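PDB 4HOJ: RegF protein from Neisseria gonorrhoeae, which binds glutathione and calcium as a glutathione transferase homologue of the stringent starvation protein A type, and probably serves a regulatory role in stress. Local coordinates for residues L6-T11 against R17-L22; L159-D164 against R183-E188. All coordinates share one frame; numbering follows the deposited sequence. Where two conformers were deposited one is given.

Contact 1. Residues L6-T11 against R17-L22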
ATOM      1  N   LEU A   6       6.215 -19.860  -3.640  1.00 12.06           N
ATOM      2  CA  LEU A   6       6.838 -18.625  -3.252  1.00 10.66           C
ATOM      3  C   LEU A   6       8.254 -18.585  -3.755  1.00 11.06           C
ATOM      4  O   LEU A   6       9.068 -19.456  -3.383  1.00 12.41           O
ATOM      5  CB  LEU A   6       6.866 -18.466  -1.722  1.00 12.05           C
ATOM      6  CG  LEU A   6       7.421 -17.141  -1.219  1.00  9.42           C
ATOM      7  CD1 LEU A   6       6.389 -16.054  -1.455  1.00 11.51           C
ATOM      8  CD2 LEU A   6       7.768 -17.241   0.278  1.00 12.12           C
ATOM      9  N   TYR A   7       8.578 -17.560  -4.528  1.00 10.96           N
ATOM     10  CA  TYR A   7       9.953 -17.279  -4.901  1.00  8.93           C
ATOM     11  C   TYR A   7      10.532 -16.382  -3.851  1.00  8.56           C
ATOM     12  O   TYR A   7       9.988 -15.319  -3.562  1.00  9.07           O
ATOM     13  CB  TYR A   7       9.957 -16.603  -6.274  1.00 11.22           C
ATOM     14  CG  TYR A   7       9.549 -17.527  -7.397  1.00 13.12           C
ATOM     15  CD1 TYR A   7       8.222 -17.743  -7.729  1.00 13.23           C
ATOM     16  CD2 TYR A   7      10.503 -18.200  -8.114  1.00 17.88           C
ATOM     17  CE1 TYR A   7       7.837 -18.574  -8.734  1.00 14.93           C
ATOM     18  CE2 TYR A   7      10.138 -19.025  -9.153  1.00 25.07           C
ATOM     19  CZ  TYR A   7       8.802 -19.221  -9.443  1.00 19.95           C
ATOM     20  OH  TYR A   7       8.464 -20.072 -10.486  1.00 23.76           O
ATOM     21  N   SER A   8      11.622 -16.856  -3.223  1.00  9.97           N
ATOM     22  CA  SER A   8      12.082 -16.254  -1.960  1.00  9.05           C
ATOM     23  C   SER A   8      13.594 -16.103  -1.958  1.00  8.96           C
ATOM     24  O   SER A   8      14.281 -16.977  -2.460  1.00 11.14           O
ATOM     25  CB  SER A   8      11.678 -17.230  -0.836  1.00 10.34           C
ATOM     26  OG  SER A   8      12.340 -16.865   0.375  1.00 11.31           O
ATOM     27  N   GLY A   9      14.091 -15.010  -1.412  1.00  9.09           N
ATOM     28  CA  GLY A   9      15.525 -14.890  -1.156  1.00  9.57           C
ATOM     29  C   GLY A   9      15.859 -15.362   0.249  1.00  9.35           C
ATOM     30  O   GLY A   9      15.153 -15.024   1.205  1.00  8.83           O
ATOM     31  N   ILE A  10      16.934 -16.097   0.407  0.59  9.05           N
ATOM     32  CA  ILE A  10      17.192 -16.740   1.703  0.59 11.69           C
ATOM     33  C   ILE A  10      17.548 -15.758   2.805  0.59  9.32           C
ATOM     34  O   ILE A  10      17.438 -16.073   3.985  0.59 10.87           O
ATOM     35  CB  ILE A  10      18.242 -17.812   1.593  0.59  9.66           C
ATOM     36  CG1 ILE A  10      19.609 -17.276   1.153  0.59 11.46           C
ATOM     37  CG2 ILE A  10      17.763 -18.905   0.583  0.59 13.15           C
ATOM     38  CD1 ILE A  10      20.708 -18.343   1.204  0.59 14.03           C
ATOM     39  N   THR A  11      17.972 -14.558   2.431  1.00  8.87           N
ATOM     40  CA  THR A  11      18.219 -13.528   3.475  1.00  9.08           C
ATOM     41  C   THR A  11      17.287 -12.352   3.327  1.00  7.55           C
ATOM     42  O   THR A  11      17.502 -11.335   3.980  1.00  9.31           O
ATOM     43  CB  THR A  11      19.692 -13.039   3.561  1.00  9.03           C
ATOM     44  OG1 THR A  11      20.050 -12.445   2.313  1.00 11.31           O
ATOM     45  CG2 THR A  11      20.638 -14.210   3.875  1.00 11.54           C
ATOM     46  N   ARG A  17       8.710 -12.359   5.477  1.00  6.28           N
ATOM     47  CA  ARG A  17       7.332 -12.083   5.911  1.00  6.75           C
ATOM     48  C   ARG A  17       6.410 -13.133   5.326  1.00  6.42           C
ATOM     49  O   ARG A  17       5.521 -13.659   6.024  1.00  8.40           O
ATOM     50  CB  ARG A  17       6.808 -10.716   5.398  1.00  7.74           C
ATOM     51  CG  ARG A  17       7.519  -9.512   5.877  1.00  6.47           C
ATOM     52  CD  ARG A  17       6.942  -8.292   5.144  1.00  7.59           C
ATOM     53  NE  ARG A  17       7.306  -7.032   5.798  1.00  7.95           N
ATOM     54  CZ  ARG A  17       7.083  -5.848   5.217  1.00  7.07           C
ATOM     55  NH1 ARG A  17       6.699  -5.755   3.927  1.00  8.11           N
ATOM     56  NH2 ARG A  17       7.341  -4.776   5.942  1.00  8.76           N
ATOM     57  N   CYS A  18       6.584 -13.431   4.029  1.00  7.76           N
ATOM     58  CA  CYS A  18       5.671 -14.366   3.351  1.00  8.47           C
ATOM     59  C   CYS A  18       5.883 -15.792   3.839  1.00  8.95           C
ATOM     60  O   CYS A  18       4.914 -16.526   4.056  1.00  9.66           O
ATOM     61  CB  CYS A  18       5.881 -14.285   1.844  1.00  8.57           C
ATOM     62  SG  CYS A  18       5.594 -12.636   1.156  1.00  9.21           S
ATOM     63  N   ARG A  19       7.123 -16.206   4.098  1.00  8.48           N
ATOM     64  CA  ARG A  19       7.397 -17.511   4.687  1.00  7.94           C
ATOM     65  C   ARG A  19       6.728 -17.630   6.041  1.00  8.54           C
ATOM     66  O   ARG A  19       6.126 -18.665   6.345  1.00  9.58           O
ATOM     67  CB  ARG A  19       8.927 -17.763   4.730  1.00  9.77           C
ATOM     68  CG  ARG A  19       9.504 -18.046   3.337  1.00  9.63           C
ATOM     69  CD  ARG A  19      11.004 -18.324   3.448  1.00 10.11           C
ATOM     70  NE  ARG A  19      11.845 -17.145   3.243  1.00 10.09           N
ATOM     71  CZ  ARG A  19      12.588 -16.534   4.177  1.00  8.71           C
ATOM     72  NH1 ARG A  19      13.499 -15.604   3.803  1.00  8.85           N
ATOM     73  NH2 ARG A  19      12.494 -16.865   5.440  1.00 10.05           N
ATOM     74  N   PHE A  20       6.788 -16.556   6.832  1.00  8.78           N
ATOM     75  CA  PHE A  20       6.155 -16.577   8.147  1.00  8.56           C
ATOM     76  C   PHE A  20       4.631 -16.814   8.012  1.00  9.13           C
ATOM     77  O   PHE A  20       4.062 -17.684   8.679  1.00 10.88           O
ATOM     78  CB  PHE A  20       6.528 -15.269   8.826  1.00  8.64           C
ATOM     79  CG  PHE A  20       6.149 -15.166  10.292  1.00  9.05           C
ATOM     80  CD1 PHE A  20       5.649 -16.223  11.037  1.00 10.30           C
ATOM     81  CD2 PHE A  20       6.328 -13.918  10.912  1.00  9.71           C
ATOM     82  CE1 PHE A  20       5.344 -16.037  12.410  1.00 11.43           C
ATOM     83  CE2 PHE A  20       6.038 -13.716  12.247  1.00 10.81           C
ATOM     84  CZ  PHE A  20       5.518 -14.779  13.012  1.00 10.66           C
ATOM     85  N   VAL A  21       3.963 -16.065   7.117  1.00  9.21           N
ATOM     86  CA  VAL A  21       2.541 -16.281   6.911  1.00 11.74           C
ATOM     87  C   VAL A  21       2.257 -17.692   6.459  1.00 11.28           C
ATOM     88  O   VAL A  21       1.310 -18.311   6.953  1.00 12.18           O
ATOM     89  CB  VAL A  21       1.919 -15.255   5.906  1.00 11.51           C
ATOM     90  CG1 VAL A  21       0.439 -15.615   5.617  1.00 16.63           C
ATOM     91  CG2 VAL A  21       1.981 -13.852   6.444  1.00 16.69           C
ATOM     92  N   LEU A  22       3.027 -18.214   5.513  1.00 10.22           N
ATOM     93  CA  LEU A  22       2.746 -19.542   4.978  1.00 10.40           C
ATOM     94  C   LEU A  22       2.818 -20.594   6.048  1.00 12.83           C
ATOM     95  O   LEU A  22       1.947 -21.461   6.121  1.00 13.19           O
ATOM     96  CB  LEU A  22       3.659 -19.841   3.780  1.00 12.43           C
ATOM     97  CG  LEU A  22       3.281 -19.048   2.527  1.00 12.16           C
ATOM     98  CD1 LEU A  22       4.464 -19.043   1.564  1.00 16.60           C
ATOM     99  CD2 LEU A  22       2.049 -19.640   1.879  1.00 13.95           C
TER
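The opening beta-alpha-beta unit of the thioredoxin-like domain folds its first strand, 5-8, under helix 13-25, and Leu6 and Ser8 meet Cys18, Arg19 and Leu22 across that layer. Strand 6-8 and helix 17-22 run roughly antiparallel, at 140°, their axes 9.8 Å apart at closest approach. Leu6 supplies the apolar half. With CG anti to the backbone N (chi1 -176°), its two methyls straddle CB of Cys18: CD1 lies 3.8 Å from that CB, while the Leu6 side chain crosses that of Arg19 at about a right angle, with CD2 3.6 Å from CG of Arg19. CD2 also reaches CD1 of Leu22 at 4.0 Å. Arg19 supplies the polar half. A bend at chi3 (-94°) turns the guanidinium toward Ser8 and Gly9, where NE donates to Ser8 OG at 2.9 Å, almost in the guanidinium plane, and NH1 donates to Gly9 O at 3.1 Å, tilted moderately from both the carbonyl plane and the guanidinium plane. NH2 is taken by Ala193 O and by a salt bridge to Glu198. A buried cation is thus gripped by one hydroxyl and two backbone carbonyls, with Glu198 probably balancing its charge, so one arginine ties strand, helix and C-terminal region together.

Contact 2. Residues L159-D164 against R183-E188. With CA (calcium ion), chain B.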
ATOM      1  N   LEU A 159      12.262  -7.478  10.409  1.00  8.90           N
ATOM      2  CA  LEU A 159      13.143  -6.380  10.820  1.00  7.99           C
ATOM      3  C   LEU A 159      13.630  -6.556  12.237  1.00  9.49           C
ATOM      4  O   LEU A 159      14.818  -6.454  12.491  1.00  9.51           O
ATOM      5  CB  LEU A 159      12.437  -5.048  10.638  1.00  9.01           C
ATOM      6  CG  LEU A 159      13.139  -3.828  11.271  1.00  8.26           C
ATOM      7  CD1 LEU A 159      14.558  -3.713  10.716  1.00 11.55           C
ATOM      8  CD2 LEU A 159      12.335  -2.580  10.957  1.00  9.12           C
ATOM      9  N   LEU A 160      12.745  -6.892  13.137  1.00  9.28           N
ATOM     10  CA  LEU A 160      13.194  -7.112  14.524  1.00  8.30           C
ATOM     11  C   LEU A 160      14.164  -8.281  14.643  1.00  9.66           C
ATOM     12  O   LEU A 160      15.102  -8.208  15.433  1.00 11.35           O
ATOM     13  CB  LEU A 160      11.960  -7.338  15.445  1.00  9.75           C
ATOM     14  CG  LEU A 160      10.945  -6.192  15.400  1.00 10.37           C
ATOM     15  CD1 LEU A 160       9.778  -6.470  16.369  1.00 12.67           C
ATOM     16  CD2 LEU A 160      11.636  -4.923  15.762  1.00 15.70           C
ATOM     17  N   TRP A 161      13.984  -9.327  13.815  1.00  8.66           N
ATOM     18  CA  TRP A 161      14.936 -10.437  13.834  1.00  8.28           C
ATOM     19  C   TRP A 161      16.332  -9.953  13.455  1.00  8.22           C
ATOM     20  O   TRP A 161      17.309 -10.514  13.962  1.00  9.82           O
ATOM     21  CB  TRP A 161      14.440 -11.468  12.817  1.00  8.77           C
ATOM     22  CG  TRP A 161      15.316 -12.678  12.794  1.00 10.03           C
ATOM     23  CD1 TRP A 161      16.177 -13.004  11.792  1.00  8.16           C
ATOM     24  CD2 TRP A 161      15.463 -13.689  13.808  1.00  9.97           C
ATOM     25  NE1 TRP A 161      16.884 -14.150  12.125  1.00 10.17           N
ATOM     26  CE2 TRP A 161      16.428 -14.602  13.335  1.00 10.02           C
ATOM     27  CE3 TRP A 161      14.878 -13.900  15.063  1.00 12.68           C
ATOM     28  CZ2 TRP A 161      16.837 -15.713  14.084  1.00 12.41           C
ATOM     29  CZ3 TRP A 161      15.261 -15.024  15.790  1.00 13.16           C
ATOM     30  CH2 TRP A 161      16.229 -15.905  15.290  1.00 13.52           C
ATOM     31  N   ARG A 162      16.419  -8.938  12.593  1.00  8.72           N
ATOM     32  CA  ARG A 162      17.648  -8.456  11.990  1.00  8.49           C
ATOM     33  C   ARG A 162      18.272  -7.297  12.723  1.00  8.10           C
ATOM     34  O   ARG A 162      19.268  -6.750  12.192  1.00 10.73           O
ATOM     35  CB  ARG A 162      17.392  -8.061  10.503  1.00  9.55           C
ATOM     36  CG  ARG A 162      17.224  -9.288   9.594  1.00 10.20           C
ATOM     37  CD  ARG A 162      16.572  -8.866   8.244  1.00  7.73           C
ATOM     38  NE  ARG A 162      16.593  -9.951   7.290  1.00  8.48           N
ATOM     39  CZ  ARG A 162      15.803 -11.029   7.302  1.00  6.71           C
ATOM     40  NH1 ARG A 162      14.855 -11.127   8.263  1.00  7.60           N
ATOM     41  NH2 ARG A 162      15.870 -11.950   6.350  1.00  7.95           N
ATOM     42  N   LEU A 163      17.828  -6.942  13.939  1.00 10.06           N
ATOM     43  CA  LEU A 163      18.457  -5.759  14.553  1.00 11.01           C
ATOM     44  C   LEU A 163      19.940  -5.947  14.794  1.00 11.06           C
ATOM     45  O   LEU A 163      20.737  -5.015  14.508  1.00 12.37           O
ATOM     46  CB  LEU A 163      17.793  -5.333  15.842  1.00 14.00           C
ATOM     47  CG  LEU A 163      16.310  -4.986  15.690  1.00 15.09           C
ATOM     48  CD1 LEU A 163      15.710  -4.632  17.036  1.00 20.87           C
ATOM     49  CD2 LEU A 163      16.117  -3.872  14.685  1.00 20.44           C
ATOM     50  N   ASP A 164      20.389  -7.126  15.254  1.00 11.10           N
ATOM     51  CA  ASP A 164      21.827  -7.357  15.405  1.00 13.26           C
ATOM     52  C   ASP A 164      22.527  -7.352  14.036  1.00 11.30           C
ATOM     53  O   ASP A 164      23.620  -6.707  13.871  1.00 12.96           O
ATOM     54  CB  ASP A 164      22.050  -8.680  16.163  1.00 16.89           C
ATOM     55  CG  ASP A 164      23.520  -8.954  16.487  1.00 25.65           C
ATOM     56  OD1 ASP A 164      24.437  -8.129  16.237  1.00 23.27           O
ATOM     57  OD2 ASP A 164      23.782 -10.046  17.052  1.00 29.45           O
ATOM     58  N   ARG A 183       8.730 -12.712  22.099  1.00 20.10           N
ATOM     59  CA  ARG A 183       7.491 -13.478  22.012  1.00 23.87           C
ATOM     60  C   ARG A 183       7.175 -13.880  20.576  1.00 22.91           C
ATOM     61  O   ARG A 183       6.784 -15.024  20.365  1.00 22.39           O
ATOM     62  CB  ARG A 183       6.332 -12.714  22.633  1.00 27.75           C
ATOM     63  CG  ARG A 183       6.296 -12.890  24.150  1.00 34.29           C
ATOM     64  CD  ARG A 183       4.949 -12.481  24.732  1.00 40.86           C
ATOM     65  NE  ARG A 183       4.490 -11.231  24.128  1.00 32.04           N
ATOM     66  CZ  ARG A 183       4.832 -10.030  24.571  1.00 31.02           C
ATOM     67  NH1 ARG A 183       5.618  -9.903  25.638  1.00 42.68           N
ATOM     68  NH2 ARG A 183       4.378  -8.955  23.972  1.00 31.63           N
ATOM     69  N   ILE A 184       7.341 -12.968  19.609  1.00 16.82           N
ATOM     70  CA  ILE A 184       7.106 -13.323  18.232  1.00 15.27           C
ATOM     71  C   ILE A 184       8.057 -14.442  17.804  1.00 15.36           C
ATOM     72  O   ILE A 184       7.646 -15.410  17.129  1.00 14.67           O
ATOM     73  CB  ILE A 184       7.332 -12.106  17.333  1.00 13.81           C
ATOM     74  CG1 ILE A 184       6.359 -11.001  17.736  1.00 16.52           C
ATOM     75  CG2 ILE A 184       7.144 -12.496  15.838  1.00 14.00           C
ATOM     76  CD1 ILE A 184       4.856 -11.422  17.706  1.00 21.62           C
ATOM     77  N   PHE A 185       9.323 -14.339  18.211  1.00 15.11           N
ATOM     78  CA  PHE A 185      10.328 -15.271  17.696  1.00 13.26           C
ATOM     79  C   PHE A 185      10.172 -16.662  18.317  1.00 14.90           C
ATOM     80  O   PHE A 185      10.708 -17.631  17.741  1.00 17.15           O
ATOM     81  CB  PHE A 185      11.741 -14.812  18.003  1.00 15.51           C
ATOM     82  CG  PHE A 185      12.083 -13.421  17.494  1.00 11.71           C
ATOM     83  CD1 PHE A 185      11.479 -12.862  16.342  1.00 11.65           C
ATOM     84  CD2 PHE A 185      13.068 -12.695  18.174  1.00 13.33           C
ATOM     85  CE1 PHE A 185      11.892 -11.569  15.924  1.00 12.81           C
ATOM     86  CE2 PHE A 185      13.439 -11.434  17.758  1.00 13.66           C
ATOM     87  CZ  PHE A 185      12.830 -10.878  16.617  1.00 12.92           C
ATOM     88  N   GLN A 186       9.424 -16.764  19.421  1.00 16.37           N
ATOM     89  CA  GLN A 186       9.148 -18.064  19.998  1.00 20.39           C
ATOM     90  C   GLN A 186       8.018 -18.784  19.287  1.00 16.84           C
ATOM     91  O   GLN A 186       7.736 -19.933  19.589  1.00 20.07           O
ATOM     92  CB  GLN A 186       8.851 -17.901  21.483  1.00 23.97           C
ATOM     93  CG  GLN A 186      10.134 -17.506  22.210  1.00 32.97           C
ATOM     94  CD  GLN A 186       9.950 -17.028  23.645  1.00 43.62           C
ATOM     95  OE1 GLN A 186       8.821 -16.873  24.146  1.00 47.18           O
ATOM     96  NE2 GLN A 186      11.079 -16.784  24.322  1.00 45.03           N
ATOM     97  N   ARG A 187       7.328 -18.122  18.360  1.00 15.55           N
ATOM     98  CA  ARG A 187       6.205 -18.800  17.726  1.00 15.27           C
ATOM     99  C   ARG A 187       6.741 -19.928  16.819  1.00 14.79           C
ATOM    100  O   ARG A 187       7.695 -19.750  16.059  1.00 15.16           O
ATOM    101  CB  ARG A 187       5.371 -17.843  16.881  1.00 15.27           C
ATOM    102  CG  ARG A 187       4.679 -16.742  17.688  1.00 15.03           C
ATOM    103  CD  ARG A 187       3.822 -15.821  16.810  1.00 14.41           C
ATOM    104  NE  ARG A 187       2.703 -16.525  16.147  1.00 14.39           N
ATOM    105  CZ  ARG A 187       1.504 -16.636  16.695  1.00 18.14           C
ATOM    106  NH1 ARG A 187       1.279 -16.151  17.900  1.00 16.87           N
ATOM    107  NH2 ARG A 187       0.559 -17.283  16.046  1.00 17.32           N
ATOM    108  N   GLU A 188       6.109 -21.085  16.895  1.00 16.93           N
ATOM    109  CA  GLU A 188       6.510 -22.239  16.126  1.00 17.27           C
ATOM    110  C   GLU A 188       6.685 -21.900  14.644  1.00 14.36           C
ATOM    111  O   GLU A 188       7.653 -22.302  14.021  1.00 15.13           O
ATOM    112  CB  GLU A 188       5.440 -23.337  16.301  1.00 19.11           C
ATOM    113  CG  GLU A 188       5.736 -24.604  15.591  1.00 27.13           C
ATOM    114  CD  GLU A 188       4.705 -25.681  15.894  1.00 35.81           C
ATOM    115  OE1 GLU A 188       3.556 -25.555  15.424  1.00 40.24           O
ATOM    116  OE2 GLU A 188       5.027 -26.639  16.616  1.00 43.41           O
TER
HETATM  117 CA    CA B 301      25.652  -6.761  14.987  1.00 14.08          CA
HETATM  118  O   HOH W   1      26.404  -7.531  12.627  0.50 30.23           O
HETATM  119  O   HOH W   2      25.070  -5.070  16.562  1.00 27.42           O
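Phe185 and Trp161 form a T-shaped pair in which the benzo edge of the indole points at the face of the phenyl ring. The planes stand at 88°, and the six-membered ring of Trp161 and the ring of Phe185 have centroids 5.0 Å apart. CE3 of Trp161 sits over the middle of the Phe185 ring, 3.7 Å from its CG, with CZ3 following at 3.9 Å from the same CG. The far end of the phenyl ring rests against the backbone: CZ of Phe185 comes within 3.4 Å of Trp161 N and within 3.5 Å of Leu160 C, the latter at the ring edge. CB of Leu160 completes the apolar contact, 3.8 Å from CZ of Phe185.

The first torsions help to set this up. Trp161 has CG anti to its backbone N (chi1 -178°), which turns the edge of the indole toward the Phe185 face, whereas Phe185 holds CG anti to its own carbonyl carbon (chi1 -56°) and extends toward the end of the other helix. Farther out, Trp161 NE1 donates to Glu198 O, which helps to fix the indole's rotation, and Phe190 meets both aromatic rings.

Three residues beyond Trp161, Asp164 chelates a calcium ion through its backbone O and, at 2.2 Å, through OD1; two waters and Asp167 share the ion.

In the all-helical C-terminal domain this aromatic cluster joins the C-terminal parts of helices 151-161 and 175-185. Leu160 also packs on Tyr180 and Ala181 of helix 175-185 and on Leu131 of helix 117-134, while helix 188-193 contributes Phe190.

Contact 1 belongs to the thioredoxin-like domain and contact 2 to the helical domain; their centres lie about 15 Å apart, and they meet at the domain interface. Thr11 O probably accepts a hydrogen bond from Arg162 NH2 at 2.9 Å, and Phe20 CE2 packs on Ile184 CG2 at 4.0 Å. The Glu198 carboxylate that meets Arg19 also forms a salt bridge with Arg162 of 159-164. Contact 1 is the nearer to the bound glutathione: Gly9 comes within about 6 Å of the ligand and about 4 Å of the side chain of Cys12, its covalent attachment point. The side chain of Trp161 lies about 13 Å from glutathione. Contact 2 borders the calcium sites instead: Asp164 binds one ion, and the Phe185 side chain lies about 4 Å from another.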